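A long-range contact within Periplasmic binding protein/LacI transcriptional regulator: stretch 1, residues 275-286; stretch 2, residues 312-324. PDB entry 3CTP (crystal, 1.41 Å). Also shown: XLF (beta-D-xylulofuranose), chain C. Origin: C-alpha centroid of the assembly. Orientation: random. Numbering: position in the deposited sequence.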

# COMPACT_ATOMS: atom_id res chain seq x y z
N LEU A 275 -7.07 3.05 -11.06
CA LEU A 275 -7.06 4.33 -11.80
C LEU A 275 -7.53 4.29 -13.29
O LEU A 275 -7.78 3.23 -13.84
N TYR A 276 -7.59 5.47 -13.92
CA TYR A 276 -8.33 5.66 -15.19
C TYR A 276 -7.65 6.65 -16.13
O TYR A 276 -7.20 7.72 -15.70
N PRO A 277 -7.52 6.29 -17.41
CA PRO A 277 -7.93 4.99 -17.94
C PRO A 277 -7.09 3.89 -17.30
O PRO A 277 -5.99 4.17 -16.82
N SER A 278 -7.61 2.67 -17.29
CA SER A 278 -6.89 1.56 -16.68
C SER A 278 -5.62 1.23 -17.47
O SER A 278 -5.57 1.40 -18.68
N LEU A 279 -4.62 0.74 -16.75
CA LEU A 279 -3.24 0.70 -17.23
C LEU A 279 -2.87 -0.61 -17.93
O LEU A 279 -2.93 -1.68 -17.32
N THR A 280 -2.46 -0.53 -19.18
CA THR A 280 -1.84 -1.69 -19.83
C THR A 280 -0.54 -2.00 -19.11
O THR A 280 0.21 -1.09 -18.73
N THR A 281 -0.27 -3.28 -18.91
CA THR A 281 0.86 -3.63 -18.04
C THR A 281 1.34 -5.03 -18.35
O THR A 281 0.79 -5.72 -19.20
N ILE A 282 2.42 -5.43 -17.69
CA ILE A 282 2.94 -6.78 -17.79
C ILE A 282 2.69 -7.44 -16.44
O ILE A 282 3.09 -6.94 -15.38
N ASN A 283 1.99 -8.56 -16.48
CA ASN A 283 1.67 -9.30 -15.27
C ASN A 283 2.85 -10.00 -14.63
O ASN A 283 3.48 -10.83 -15.28
N GLN A 284 3.11 -9.72 -13.34
CA GLN A 284 3.91 -10.64 -12.53
C GLN A 284 3.00 -11.61 -11.80
O GLN A 284 2.00 -11.17 -11.19
N PRO A 285 3.29 -12.92 -11.88
CA PRO A 285 2.34 -13.89 -11.35
C PRO A 285 2.51 -14.06 -9.85
O PRO A 285 3.23 -14.96 -9.38
N ILE A 286 1.87 -13.17 -9.09
CA ILE A 286 2.08 -13.12 -7.65
C ILE A 286 1.80 -14.47 -6.99
O ILE A 286 2.55 -14.90 -6.09
N ILE A 312 12.54 -18.60 -12.36
CA ILE A 312 12.00 -17.45 -13.09
C ILE A 312 10.60 -17.76 -13.58
O ILE A 312 10.38 -18.76 -14.29
N MET A 313 9.62 -16.95 -13.16
CA MET A 313 8.21 -17.17 -13.51
C MET A 313 7.76 -16.37 -14.73
O MET A 313 8.12 -15.21 -14.91
N GLU A 314 6.92 -16.99 -15.56
CA GLU A 314 6.48 -16.40 -16.80
C GLU A 314 5.60 -15.17 -16.56
O GLU A 314 4.74 -15.16 -15.67
N VAL A 315 5.79 -14.16 -17.42
CA VAL A 315 4.96 -12.95 -17.43
C VAL A 315 4.08 -12.91 -18.68
O VAL A 315 4.32 -13.65 -19.64
N LYS A 316 3.08 -12.05 -18.65
CA LYS A 316 2.23 -11.89 -19.83
C LYS A 316 1.67 -10.49 -19.92
O LYS A 316 1.50 -9.81 -18.90
N LEU A 317 1.38 -10.07 -21.14
CA LEU A 317 0.83 -8.74 -21.38
C LEU A 317 -0.63 -8.67 -20.96
O LEU A 317 -1.42 -9.58 -21.28
N ILE A 318 -0.99 -7.61 -20.24
CA ILE A 318 -2.40 -7.35 -19.88
C ILE A 318 -2.80 -6.06 -20.58
O ILE A 318 -2.35 -4.97 -20.21
N GLU A 319 -3.61 -6.16 -21.64
CA GLU A 319 -3.96 -4.97 -22.42
C GLU A 319 -5.16 -4.29 -21.79
O GLU A 319 -6.18 -4.94 -21.58
N ARG A 320 -5.03 -3.00 -21.47
CA ARG A 320 -6.12 -2.23 -20.93
C ARG A 320 -6.29 -0.95 -21.74
O ARG A 320 -6.20 -0.99 -22.97
N GLU A 321 -6.59 0.17 -21.08
CA GLU A 321 -7.07 1.35 -21.81
C GLU A 321 -6.00 2.39 -22.15
O GLU A 321 -6.27 3.32 -22.91
N THR A 322 -4.79 2.24 -21.59
CA THR A 322 -3.75 3.23 -21.89
C THR A 322 -2.93 2.93 -23.15
O THR A 322 -1.98 3.67 -23.48
N THR A 323 -3.26 1.84 -23.85
CA THR A 323 -2.73 1.63 -25.20
C THR A 323 -3.93 1.40 -26.11
O THR A 323 -5.00 0.99 -25.64
N ILE A 324 -3.76 1.70 -27.39
CA ILE A 324 -4.89 1.70 -28.32
C ILE A 324 -5.18 0.30 -28.83
O ILE A 324 -4.29 -0.53 -28.92

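Where the short antiparallel pairing of Thr281 with Ile318 and Ile282 with Leu317 gives way to loop, threonine hydroxyls join the backbone as hydrogen-bonding partners. Thr280, in the m rotamer, accepts from Arg320 N through OG1 (2.9 Å) and donates from that same OG1 to Thr323 OG1 (2.8 Å), while its backbone N donates to OG1 of Thr322 (2.9 Å), a p rotamer pointing toward stretch 1. Arg320 also points toward stretch 1; its extended t chi2 and chi3 carry NH1 to Leu279 O (2.9 Å), which lies at the edge of the guanidinium, and past Thr281 CG2 at 3.7 Å. Beyond it, Glu321 OE1 receives Ser278 N (2.9 Å) and, weakly, Ser278 OG (3.2 Å), and Pro277 CB packs on Glu321 CB at 3.5 Å.

Thr281 (t), Asn283 (t), Lys316 (p) and Ile318 (m) share one face, where Asn283 CB lies 3.8 Å from Ile318 CG1. On the other, Ile282 (m, m) places CG2 3.6 Å from Val315 CB and CD1 4.0 Å from Leu317 CD1. Farther along, Pro285 CG meets Met313 CB at 3.5 Å, although Met313 SD lies farther from the proline than CB does. A water oxygen lies 3.0 Å from Asn283 ND2, from which it accepts, and 2.8 Å from Glu314 O, to which it donates. Gln284 points away from stretch 2, and its NE2 donates to xylulofuranose O3 (3.0 Å).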

# COMPACT_ATOMS: atom_id res chain seq x y z
CB LEU A 275 -5.67 4.98 -11.74
CG LEU A 275 -4.51 4.18 -12.38
CD1 LEU A 275 -4.83 3.62 -13.76
CD2 LEU A 275 -3.30 5.05 -12.47
CB TYR A 276 -9.74 6.16 -14.86
CG TYR A 276 -10.59 6.53 -16.05
CD1 TYR A 276 -11.63 5.71 -16.46
CD2 TYR A 276 -10.35 7.70 -16.76
CE1 TYR A 276 -12.41 6.04 -17.56
CE2 TYR A 276 -11.13 8.04 -17.86
CZ TYR A 276 -12.16 7.20 -18.25
OH TYR A 276 -12.94 7.53 -19.33
CB PRO A 277 -7.64 5.10 -19.44
CG PRO A 277 -6.67 6.20 -19.58
CD PRO A 277 -6.86 7.13 -18.43
CB SER A 278 -7.78 0.33 -16.58
OG SER A 278 -8.30 0.03 -17.88
CB LEU A 279 -2.31 0.88 -16.02
CG LEU A 279 -0.81 0.86 -16.26
CD1 LEU A 279 -0.37 1.99 -17.15
CD2 LEU A 279 -0.13 0.99 -14.91
CB THR A 280 -1.55 -1.36 -21.29
OG1 THR A 280 -2.80 -1.15 -21.95
CG2 THR A 280 -0.77 -2.49 -21.96
CB THR A 281 0.46 -3.48 -16.55
OG1 THR A 281 1.61 -3.64 -15.70
CG2 THR A 281 -0.60 -4.52 -16.19
CB ILE A 282 4.47 -6.79 -18.03
CG1 ILE A 282 4.84 -5.95 -19.27
CG2 ILE A 282 4.97 -8.24 -18.16
CD1 ILE A 282 4.24 -6.50 -20.60
CB ASN A 283 0.62 -10.38 -15.62
CG ASN A 283 0.08 -11.09 -14.40
OD1 ASN A 283 -0.70 -10.51 -13.63
ND2 ASN A 283 0.47 -12.37 -14.22
CB GLN A 284 4.72 -9.88 -11.46
CG GLN A 284 5.79 -8.99 -12.02
CD GLN A 284 6.84 -8.68 -10.96
OE1 GLN A 284 7.57 -9.57 -10.55
NE2 GLN A 284 6.95 -7.41 -10.55
CB PRO A 285 2.70 -15.18 -12.09
CG PRO A 285 4.19 -15.03 -12.40
CD PRO A 285 4.39 -13.54 -12.65
CB ILE A 286 1.21 -12.00 -7.02
CG1 ILE A 286 1.77 -10.64 -7.47
CG2 ILE A 286 1.22 -12.10 -5.52
CD1 ILE A 286 1.00 -9.40 -6.93
CB ILE A 312 12.93 -17.15 -14.29
CG1 ILE A 312 14.33 -16.86 -13.77
CG2 ILE A 312 12.40 -15.97 -15.09
CD1 ILE A 312 15.34 -16.59 -14.87
CB MET A 313 7.25 -16.80 -12.34
CG MET A 313 7.39 -17.52 -11.00
SD MET A 313 7.21 -19.33 -11.04
CE MET A 313 8.92 -19.43 -10.83
CB GLU A 314 5.65 -17.47 -17.55
CG GLU A 314 5.07 -17.04 -18.88
CD GLU A 314 4.32 -18.18 -19.58
OE1 GLU A 314 4.27 -19.29 -19.03
OE2 GLU A 314 3.76 -17.94 -20.67
CB VAL A 315 5.83 -11.66 -17.36
CG1 VAL A 315 6.62 -11.68 -16.04
CG2 VAL A 315 6.76 -11.58 -18.54
CB LYS A 316 1.07 -12.88 -19.76
CG LYS A 316 0.14 -12.58 -18.64
CD LYS A 316 -0.94 -13.66 -18.48
CE LYS A 316 -1.84 -13.27 -17.30
NZ LYS A 316 -2.32 -14.47 -16.53
CB LEU A 317 0.93 -8.45 -22.88
CG LEU A 317 0.22 -7.20 -23.36
CD1 LEU A 317 1.02 -6.01 -22.86
CD2 LEU A 317 0.17 -7.22 -24.88
CB ILE A 318 -2.57 -7.16 -18.35
CG1 ILE A 318 -1.97 -8.34 -17.58
CG2 ILE A 318 -4.06 -6.91 -18.00
CD1 ILE A 318 -2.63 -9.65 -17.83
CB GLU A 319 -4.33 -5.36 -23.87
CG GLU A 319 -3.16 -5.76 -24.73
CD GLU A 319 -3.58 -5.86 -26.21
OE1 GLU A 319 -3.97 -4.83 -26.81
OE2 GLU A 319 -3.51 -6.99 -26.74
CB ARG A 320 -5.92 -1.95 -19.45
CG ARG A 320 -5.77 -3.21 -18.62
CD ARG A 320 -5.98 -2.88 -17.16
NE ARG A 320 -5.96 -4.06 -16.29
CZ ARG A 320 -5.01 -4.28 -15.38
NH1 ARG A 320 -3.97 -3.45 -15.24
NH2 ARG A 320 -5.11 -5.35 -14.60
CB GLU A 321 -8.21 2.03 -21.04
CG GLU A 321 -9.50 1.21 -20.91
CD GLU A 321 -10.48 1.78 -19.88
OE1 GLU A 321 -10.04 2.46 -18.92
OE2 GLU A 321 -11.70 1.56 -20.02
CB THR A 322 -2.78 3.39 -20.70
OG1 THR A 322 -2.23 2.12 -20.41
CG2 THR A 322 -3.55 3.89 -19.47
CB THR A 323 -1.76 0.44 -25.28
OG1 THR A 323 -2.39 -0.73 -24.73
CG2 THR A 323 -0.52 0.74 -24.48
CB ILE A 324 -4.57 2.59 -29.51
CG1 ILE A 324 -3.29 2.11 -30.18
CG2 ILE A 324 -4.47 4.06 -29.06
CD1 ILE A 324 -2.80 2.98 -31.36
O4 XLF C . 12.02 -4.32 -8.51
C4 XLF C . 10.88 -4.24 -9.37
C5 XLF C . 10.52 -2.77 -9.52
O5 XLF C . 9.31 -2.59 -8.77
C3 XLF C . 9.66 -4.87 -8.72
O3 XLF C . 9.32 -6.12 -9.33
C2 XLF C . 8.61 -3.82 -8.96
O2 XLF C . 8.12 -3.89 -10.31
C1 XLF C . 7.47 -3.89 -7.96
O1 XLF C . 6.58 -2.79 -8.19
O HOH W 1 2.07 -14.20 -15.91